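Local structure of galactose mutarotase-like protein (Clostridium acetobutylicum, 3OS7) at residues 66-69 with 70-73; 137-141 with 142-146. The protein probably binds carbohydrate and may interconvert the alpha and beta anomers of an aldose sugar. All blocks are in the same frame, centred on the assembly; numbering follows the deposited sequence.

Interaction 1: residues 66-69 with 70-73; sequences KNRP and QVYG. With TLA (L(+)-tartaric acid), chain F.
Pro69 and Tyr72 close a tight turn just after helix 62-67. Tyr72 N donates to Pro69 O at 3.1 Å with an N-H...O angle of 159°, and the helical backbone torsions of Gln70 and Val71 between them fit a type I beta turn. The donor stands well above the carbonyl plane. A water bridges back to Asn67: it gives one hydrogen to Asn67 O (3.2 Å) and another to Gln70 OE1 (3.0 Å), which helps fix the rotation of the Gln70 amide. The other end of that amide, together with Arg68, grips an L(+)-tartaric acid. The Arg68 side chain leaves CA on the far side from its own N (chi1 -160°) and stays fully extended, which carries the guanidinium out to the acid. There NE gives an almost straight bond to tartrate O1 at 2.8 Å; the NH2 to O11 distance, 2.5 Å, is so short that its exact value is doubtful. Gln70 NE2 lies 2.7 Å from the same O1 and 3.0 Å from the hydroxyl O2, so O1 receives two protein N-H groups. The Arg68 side chain crosses that of Gln70 almost perpendicularly, their guanidinium and amide planes 89° apart. Val71 CG1 sits 3.6 Å above one face of the Arg68 guanidinium, toward its rim, backing the flat group while its edge faces O1. His109 and His185 also bind the tartrate. Although this acid probably came from the crystallisation liquor, an arginine and two histidines around it are consistent with the sugar-binding pocket of the galactose mutarotase beta-sandwich fold.

Interaction 2: residues 137-141 with 142-146; sequences FTKEN and EAYKY
Asn141 and Ala143 form an Asx turn: Ala143 N donates to Asn141 OD1 at 2.9 Å, with an N-H...O angle of 167° and the donor on a lone pair in the carbonyl plane. With chi1 of Asn141 at -164°, CG points away from the residue's own N and OD1 comes within reach of Ala143 N. The main chain of Asn141 closes the next turn, a type I beta turn, through the bond from Tyr144 N to Asn141 O (3.0 Å). OD1 and O of Asn141 thus accept from the successive N-H groups of Ala143 and Tyr144.

The turn delivers the Tyr144 ring onto the preceding bend. Lys139 CA lies 3.7 Å from the ring centroid and 14° off its normal, a CH-pi contact over the face. The Lys139 side chain then runs beside the tyrosine in the same direction, and its NZ makes a weak bond to the phenol OH. From the strand side comes Phe137, with CE1 at 3.9 Å from Ala143 CB and CE2 at 3.8 Å from Tyr144 CD1; the two rings meet obliquely.

What positions Lys139 is a second, similar turn. Thr138 OG1 accepts from Glu140 N at 3.1 Å, an ST turn, while Thr138 O accepts from Asn141 N and so closes a type I turn. Asn141 ends this turn and begins the following one. Further out, Glu150 accepts from Lys139 N, and the Phe137 ring meets that of Phe151 on the paired strand 151-160 and that of Phe111 in the segment after strand 106-108. Lys145 folds back so that its NZ bonds to Glu142 O. A water accepts from both Lys145 N and Lys145 NZ and donates to Asn141 O at 2.8 Å, giving that carbonyl a second partner besides Tyr144 N.

Interaction 1 precedes interaction 2 along the chain, and the two do not touch: their centres are 22 Å apart and their nearest atoms about 11 Å. Interaction 1 is centred about 11 Å from the chain centre and runs from the last part of helix 62-67 into the loop before strand 76-77. Residues 137-146, centred about 24 Å from the chain centre, run from the end of strand 128-137 into the surface loop leading to its antiparallel partner 151-160. The segment following strand 106-108 borders both: His109 binds the tartrate, Lys113 and Asn114 touch interaction 1, and Phe111 packs on interaction 2. Interaction 1 therefore contributes to the probable sugar pocket, while interaction 2 shapes a peripheral strand connection.

Interaction 1: residues 66-69 with 70-73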
ATOM      1  N   LYS A  66       1.699   5.607 -15.658  1.00 18.38           N
ATOM      2  CA  LYS A  66       0.950   4.357 -15.828  1.00 20.98           C
ATOM      3  C   LYS A  66       1.863   3.138 -15.886  1.00 20.40           C
ATOM      4  O   LYS A  66       1.489   2.056 -15.427  1.00 22.48           O
ATOM      5  CB  LYS A  66       0.078   4.408 -17.076  1.00 22.43           C
ATOM      6  CG  LYS A  66      -0.621   3.082 -17.427  1.00 26.93           C
ATOM      7  CD  LYS A  66      -1.605   3.227 -18.587  1.00 37.68           C
ATOM      8  CE  LYS A  66      -0.903   3.281 -19.948  1.00 44.49           C
ATOM      9  NZ  LYS A  66      -1.864   3.473 -21.095  1.00 44.36           N
ATOM     10  N   ASN A  67       3.054   3.318 -16.445  1.00 20.50           N
ATOM     11  CA  ASN A  67       4.017   2.224 -16.546  1.00 22.34           C
ATOM     12  C   ASN A  67       4.750   1.889 -15.251  1.00 21.75           C
ATOM     13  O   ASN A  67       5.240   0.768 -15.103  1.00 22.53           O
ATOM     14  CB  ASN A  67       5.030   2.534 -17.629  1.00 25.53           C
ATOM     15  CG  ASN A  67       4.473   2.302 -19.005  1.00 29.42           C
ATOM     16  OD1 ASN A  67       3.530   1.508 -19.190  1.00 27.50           O
ATOM     17  ND2 ASN A  67       5.047   2.979 -19.982  1.00 30.70           N
ATOM     18  N   ARG A  68       4.799   2.833 -14.316  1.00 19.79           N
ATOM     19  CA  ARG A  68       5.444   2.606 -13.000  1.00 17.63           C
ATOM     20  C   ARG A  68       4.724   3.403 -11.901  1.00 16.07           C
ATOM     21  O   ARG A  68       5.252   4.343 -11.321  1.00 17.80           O
ATOM     22  CB  ARG A  68       6.916   2.978 -13.066  1.00 19.55           C
ATOM     23  CG  ARG A  68       7.735   2.346 -11.965  1.00 20.94           C
ATOM     24  CD  ARG A  68       9.034   3.077 -11.808  1.00 24.95           C
ATOM     25  NE  ARG A  68       9.892   2.428 -10.818  1.00 24.48           N
ATOM     26  CZ  ARG A  68      11.027   2.950 -10.387  1.00 26.93           C
ATOM     27  NH1 ARG A  68      11.424   4.124 -10.838  1.00 28.90           N
ATOM     28  NH2 ARG A  68      11.737   2.318  -9.473  1.00 25.52           N
ATOM     29  N   PRO A  69       3.487   3.013 -11.597  1.00 14.78           N
ATOM     30  CA  PRO A  69       2.725   3.797 -10.617  1.00 15.40           C
ATOM     31  C   PRO A  69       3.094   3.447  -9.183  1.00 14.54           C
ATOM     32  O   PRO A  69       2.763   4.197  -8.231  1.00 16.31           O
ATOM     33  CB  PRO A  69       1.278   3.403 -10.935  1.00 15.40           C
ATOM     34  CG  PRO A  69       1.389   2.013 -11.403  1.00 17.78           C
ATOM     35  CD  PRO A  69       2.654   1.987 -12.233  1.00 15.68           C
ATOM     36  N   GLN A  70       3.792   2.323  -9.016  1.00 15.06           N
ATOM     37  CA  GLN A  70       4.065   1.834  -7.684  1.00 15.89           C
ATOM     38  C   GLN A  70       5.011   2.689  -6.824  1.00 16.16           C
ATOM     39  O   GLN A  70       5.132   2.428  -5.631  1.00 17.07           O
ATOM     40  CB  GLN A  70       4.600   0.404  -7.723  1.00 16.86           C
ATOM     41  CG  GLN A  70       5.925   0.220  -8.427  1.00 17.23           C
ATOM     42  CD  GLN A  70       5.739  -0.124  -9.857  1.00 22.70           C
ATOM     43  OE1 GLN A  70       4.714   0.199 -10.434  1.00 19.57           O
ATOM     44  NE2 GLN A  70       6.743  -0.765 -10.467  1.00 20.57           N
ATOM     45  N   VAL A  71       5.696   3.662  -7.423  1.00 13.39           N
ATOM     46  CA  VAL A  71       6.555   4.593  -6.682  1.00 12.84           C
ATOM     47  C   VAL A  71       5.884   5.927  -6.329  1.00 12.56           C
ATOM     48  O   VAL A  71       6.549   6.847  -5.883  1.00 13.47           O
ATOM     49  CB  VAL A  71       7.878   4.813  -7.410  1.00 15.51           C
ATOM     50  CG1 VAL A  71       8.587   3.500  -7.495  1.00 16.93           C
ATOM     51  CG2 VAL A  71       7.690   5.476  -8.800  1.00 14.16           C
ATOM     52  N   TYR A  72       4.550   6.000  -6.498  1.00 12.80           N
ATOM     53  CA  TYR A  72       3.749   7.124  -6.072  1.00 10.80           C
ATOM     54  C   TYR A  72       2.479   6.693  -5.316  1.00 10.66           C
ATOM     55  O   TYR A  72       1.862   5.660  -5.595  1.00 13.29           O
ATOM     56  CB  TYR A  72       3.284   7.941  -7.277  1.00 14.92           C
ATOM     57  CG  TYR A  72       4.438   8.565  -8.032  1.00 13.63           C
ATOM     58  CD1 TYR A  72       5.053   9.722  -7.552  1.00 16.52           C
ATOM     59  CD2 TYR A  72       4.907   7.996  -9.210  1.00 17.32           C
ATOM     60  CE1 TYR A  72       6.143  10.305  -8.244  1.00 17.62           C
ATOM     61  CE2 TYR A  72       5.961   8.569  -9.909  1.00 16.86           C
ATOM     62  CZ  TYR A  72       6.579   9.708  -9.422  1.00 25.86           C
ATOM     63  OH  TYR A  72       7.632  10.265 -10.124  1.00 28.35           O
ATOM     64  N   GLY A  73       2.084   7.536  -4.387  1.00 12.18           N
ATOM     65  CA  GLY A  73       0.758   7.428  -3.747  1.00 12.35           C
ATOM     66  C   GLY A  73       0.494   6.090  -3.054  1.00 13.40           C
ATOM     67  O   GLY A  73       1.354   5.561  -2.319  1.00 13.13           O
TER
HETATM   68  O1  TLA F 401       9.256  -0.007  -9.662  1.00 36.18           O
HETATM   69  O11 TLA F 401      11.298  -0.061  -8.907  1.00 37.90           O
HETATM   70  C1  TLA F 401      10.162  -0.563  -9.028  1.00 34.99           C
HETATM   71  C2  TLA F 401       9.888  -1.872  -8.378  1.00 39.63           C
HETATM   72  O2  TLA F 401       8.506  -2.212  -8.530  1.00 34.15           O
HETATM   73  C3  TLA F 401      10.246  -1.745  -6.900  1.00 42.92           C
HETATM   74  O3  TLA F 401       9.493  -0.648  -6.350  1.00 40.71           O
HETATM   75  C4  TLA F 401       9.993  -3.069  -6.215  1.00 46.03           C
HETATM   76  O4  TLA F 401      10.858  -3.975  -6.379  1.00 45.04           O
HETATM   77  O41 TLA F 401       8.955  -3.224  -5.523  1.00 30.83           O
HETATM   78  O   HOH W   1       4.202  -1.343 -12.985  1.00 31.56           O

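Interaction 2: residues 137-141 with 142-146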
ATOM      1  N   PHE A 137     -12.970  -7.532 -12.652  1.00 16.78           N
ATOM      2  CA  PHE A 137     -12.159  -8.461 -13.417  1.00 17.68           C
ATOM      3  C   PHE A 137     -13.103  -9.516 -13.983  1.00 19.00           C
ATOM      4  O   PHE A 137     -13.681 -10.305 -13.230  1.00 17.55           O
ATOM      5  CB  PHE A 137     -11.095  -9.098 -12.532  1.00 16.71           C
ATOM      6  CG  PHE A 137     -10.107  -9.973 -13.285  1.00 17.85           C
ATOM      7  CD1 PHE A 137      -9.139  -9.415 -14.113  1.00 18.24           C
ATOM      8  CD2 PHE A 137     -10.097 -11.347 -13.112  1.00 16.35           C
ATOM      9  CE1 PHE A 137      -8.227 -10.210 -14.763  1.00 17.02           C
ATOM     10  CE2 PHE A 137      -9.185 -12.140 -13.771  1.00 16.08           C
ATOM     11  CZ  PHE A 137      -8.245 -11.589 -14.582  1.00 17.19           C
ATOM     12  N   THR A 138     -13.258  -9.511 -15.301  1.00 21.44           N
ATOM     13  CA  THR A 138     -14.194 -10.396 -15.981  1.00 23.48           C
ATOM     14  C   THR A 138     -13.500 -11.421 -16.855  1.00 23.57           C
ATOM     15  O   THR A 138     -12.304 -11.358 -17.104  1.00 19.61           O
ATOM     16  CB  THR A 138     -15.168  -9.610 -16.896  1.00 24.95           C
ATOM     17  OG1 THR A 138     -14.471  -9.167 -18.052  1.00 28.90           O
ATOM     18  CG2 THR A 138     -15.767  -8.420 -16.174  1.00 25.20           C
ATOM     19  N   LYS A 139     -14.306 -12.356 -17.337  1.00 22.68           N
ATOM     20  CA  LYS A 139     -13.876 -13.391 -18.252  1.00 25.93           C
ATOM     21  C   LYS A 139     -13.308 -12.817 -19.546  1.00 25.99           C
ATOM     22  O   LYS A 139     -12.619 -13.521 -20.267  1.00 23.83           O
ATOM     23  CB  LYS A 139     -15.063 -14.274 -18.625  1.00 28.20           C
ATOM     24  CG  LYS A 139     -15.580 -15.154 -17.538  1.00 34.30           C
ATOM     25  CD  LYS A 139     -16.938 -15.784 -17.950  1.00 44.33           C
ATOM     26  CE  LYS A 139     -17.520 -16.653 -16.824  1.00 46.56           C
ATOM     27  NZ  LYS A 139     -16.602 -17.787 -16.486  1.00 48.59           N
ATOM     28  N   GLU A 140     -13.593 -11.550 -19.846  1.00 27.08           N
ATOM     29  CA  GLU A 140     -13.091 -10.936 -21.074  1.00 28.11           C
ATOM     30  C   GLU A 140     -11.725 -10.285 -20.914  1.00 27.18           C
ATOM     31  O   GLU A 140     -11.098  -9.898 -21.906  1.00 27.95           O
ATOM     32  CB  GLU A 140     -14.099  -9.907 -21.623  1.00 30.96           C
ATOM     33  CG  GLU A 140     -15.543 -10.413 -21.806  1.00 38.29           C
ATOM     34  CD  GLU A 140     -15.612 -11.812 -22.374  1.00 53.81           C
ATOM     35  OE1 GLU A 140     -14.864 -12.108 -23.345  1.00 58.05           O
ATOM     36  OE2 GLU A 140     -16.426 -12.611 -21.847  1.00 60.44           O
ATOM     37  N   ASN A 141     -11.233 -10.195 -19.685  1.00 23.65           N
ATOM     38  CA  ASN A 141      -9.940  -9.571 -19.437  1.00 24.80           C
ATOM     39  C   ASN A 141      -8.854 -10.453 -20.048  1.00 24.75           C
ATOM     40  O   ASN A 141      -8.921 -11.688 -19.974  1.00 23.88           O
ATOM     41  CB  ASN A 141      -9.705  -9.368 -17.923  1.00 22.78           C
ATOM     42  CG  ASN A 141      -8.587  -8.385 -17.621  1.00 20.82           C
ATOM     43  OD1 ASN A 141      -7.402  -8.654 -17.883  1.00 20.60           O
ATOM     44  ND2 ASN A 141      -8.954  -7.247 -17.053  1.00 23.51           N
ATOM     45  N   GLU A 142      -7.864  -9.812 -20.659  1.00 26.51           N
ATOM     46  CA  GLU A 142      -6.762 -10.533 -21.284  0.50 28.64           C
ATOM     47  C   GLU A 142      -5.972 -11.379 -20.280  1.00 26.94           C
ATOM     48  O   GLU A 142      -5.318 -12.347 -20.653  1.00 27.06           O
ATOM     49  CB  GLU A 142      -5.839  -9.576 -22.062  0.50 30.98           C
ATOM     50  CG  GLU A 142      -4.992  -8.610 -21.244  0.50 32.30           C
ATOM     51  CD  GLU A 142      -3.879  -7.984 -22.083  0.50 35.98           C
ATOM     52  OE1 GLU A 142      -4.098  -7.757 -23.293  0.50 37.37           O
ATOM     53  OE2 GLU A 142      -2.785  -7.737 -21.539  0.50 34.55           O
ATOM     54  N   ALA A 143      -6.057 -11.030 -18.997  1.00 24.99           N
ATOM     55  CA  ALA A 143      -5.356 -11.785 -17.964  1.00 21.64           C
ATOM     56  C   ALA A 143      -6.175 -12.951 -17.399  1.00 20.05           C
ATOM     57  O   ALA A 143      -5.635 -13.772 -16.648  1.00 17.47           O
ATOM     58  CB  ALA A 143      -4.938 -10.871 -16.837  1.00 18.71           C
ATOM     59  N   TYR A 144      -7.463 -13.020 -17.728  1.00 19.12           N
ATOM     60  CA  TYR A 144      -8.326 -14.100 -17.218  1.00 17.91           C
ATOM     61  C   TYR A 144      -7.748 -15.495 -17.501  1.00 18.06           C
ATOM     62  O   TYR A 144      -7.751 -16.384 -16.623  1.00 18.34           O
ATOM     63  CB  TYR A 144      -9.745 -13.967 -17.758  1.00 16.55           C
ATOM     64  CG  TYR A 144     -10.731 -14.905 -17.088  1.00 17.08           C
ATOM     65  CD1 TYR A 144     -11.296 -14.588 -15.838  1.00 21.41           C
ATOM     66  CD2 TYR A 144     -11.085 -16.113 -17.684  1.00 22.77           C
ATOM     67  CE1 TYR A 144     -12.182 -15.464 -15.211  1.00 22.35           C
ATOM     68  CE2 TYR A 144     -11.975 -16.973 -17.073  1.00 21.40           C
ATOM     69  CZ  TYR A 144     -12.531 -16.640 -15.841  1.00 21.73           C
ATOM     70  OH  TYR A 144     -13.430 -17.507 -15.251  1.00 23.19           O
ATOM     71  N   LYS A 145      -7.191 -15.690 -18.695  1.00 18.05           N
ATOM     72  CA  LYS A 145      -6.601 -16.999 -19.019  1.00 20.89           C
ATOM     73  C   LYS A 145      -5.497 -17.459 -18.067  1.00 21.26           C
ATOM     74  O   LYS A 145      -5.275 -18.681 -17.905  1.00 20.47           O
ATOM     75  CB  LYS A 145      -6.067 -17.015 -20.457  1.00 21.84           C
ATOM     76  CG  LYS A 145      -4.963 -16.041 -20.751  1.00 23.27           C
ATOM     77  CD  LYS A 145      -4.566 -16.125 -22.244  1.00 30.03           C
ATOM     78  CE  LYS A 145      -4.351 -14.730 -22.856  1.00 40.31           C
ATOM     79  NZ  LYS A 145      -5.628 -13.928 -23.038  1.00 38.86           N
ATOM     80  N   TYR A 146      -4.790 -16.510 -17.452  1.00 18.98           N
ATOM     81  CA  TYR A 146      -3.769 -16.841 -16.460  1.00 19.00           C
ATOM     82  C   TYR A 146      -4.299 -17.010 -15.021  1.00 18.51           C
ATOM     83  O   TYR A 146      -3.683 -17.722 -14.213  1.00 19.14           O
ATOM     84  CB  TYR A 146      -2.674 -15.786 -16.435  1.00 19.47           C
ATOM     85  CG  TYR A 146      -2.022 -15.591 -17.774  1.00 16.50           C
ATOM     86  CD1 TYR A 146      -1.170 -16.553 -18.287  1.00 26.25           C
ATOM     87  CD2 TYR A 146      -2.284 -14.461 -18.522  1.00 21.33           C
ATOM     88  CE1 TYR A 146      -0.572 -16.386 -19.527  1.00 29.80           C
ATOM     89  CE2 TYR A 146      -1.697 -14.282 -19.753  1.00 29.18           C
ATOM     90  CZ  TYR A 146      -0.857 -15.258 -20.257  1.00 27.78           C
ATOM     91  OH  TYR A 146      -0.265 -15.088 -21.484  1.00 41.21           O
TER
HETATM   92  O   HOH W   2      -8.031 -14.058 -21.108  1.00 23.54           O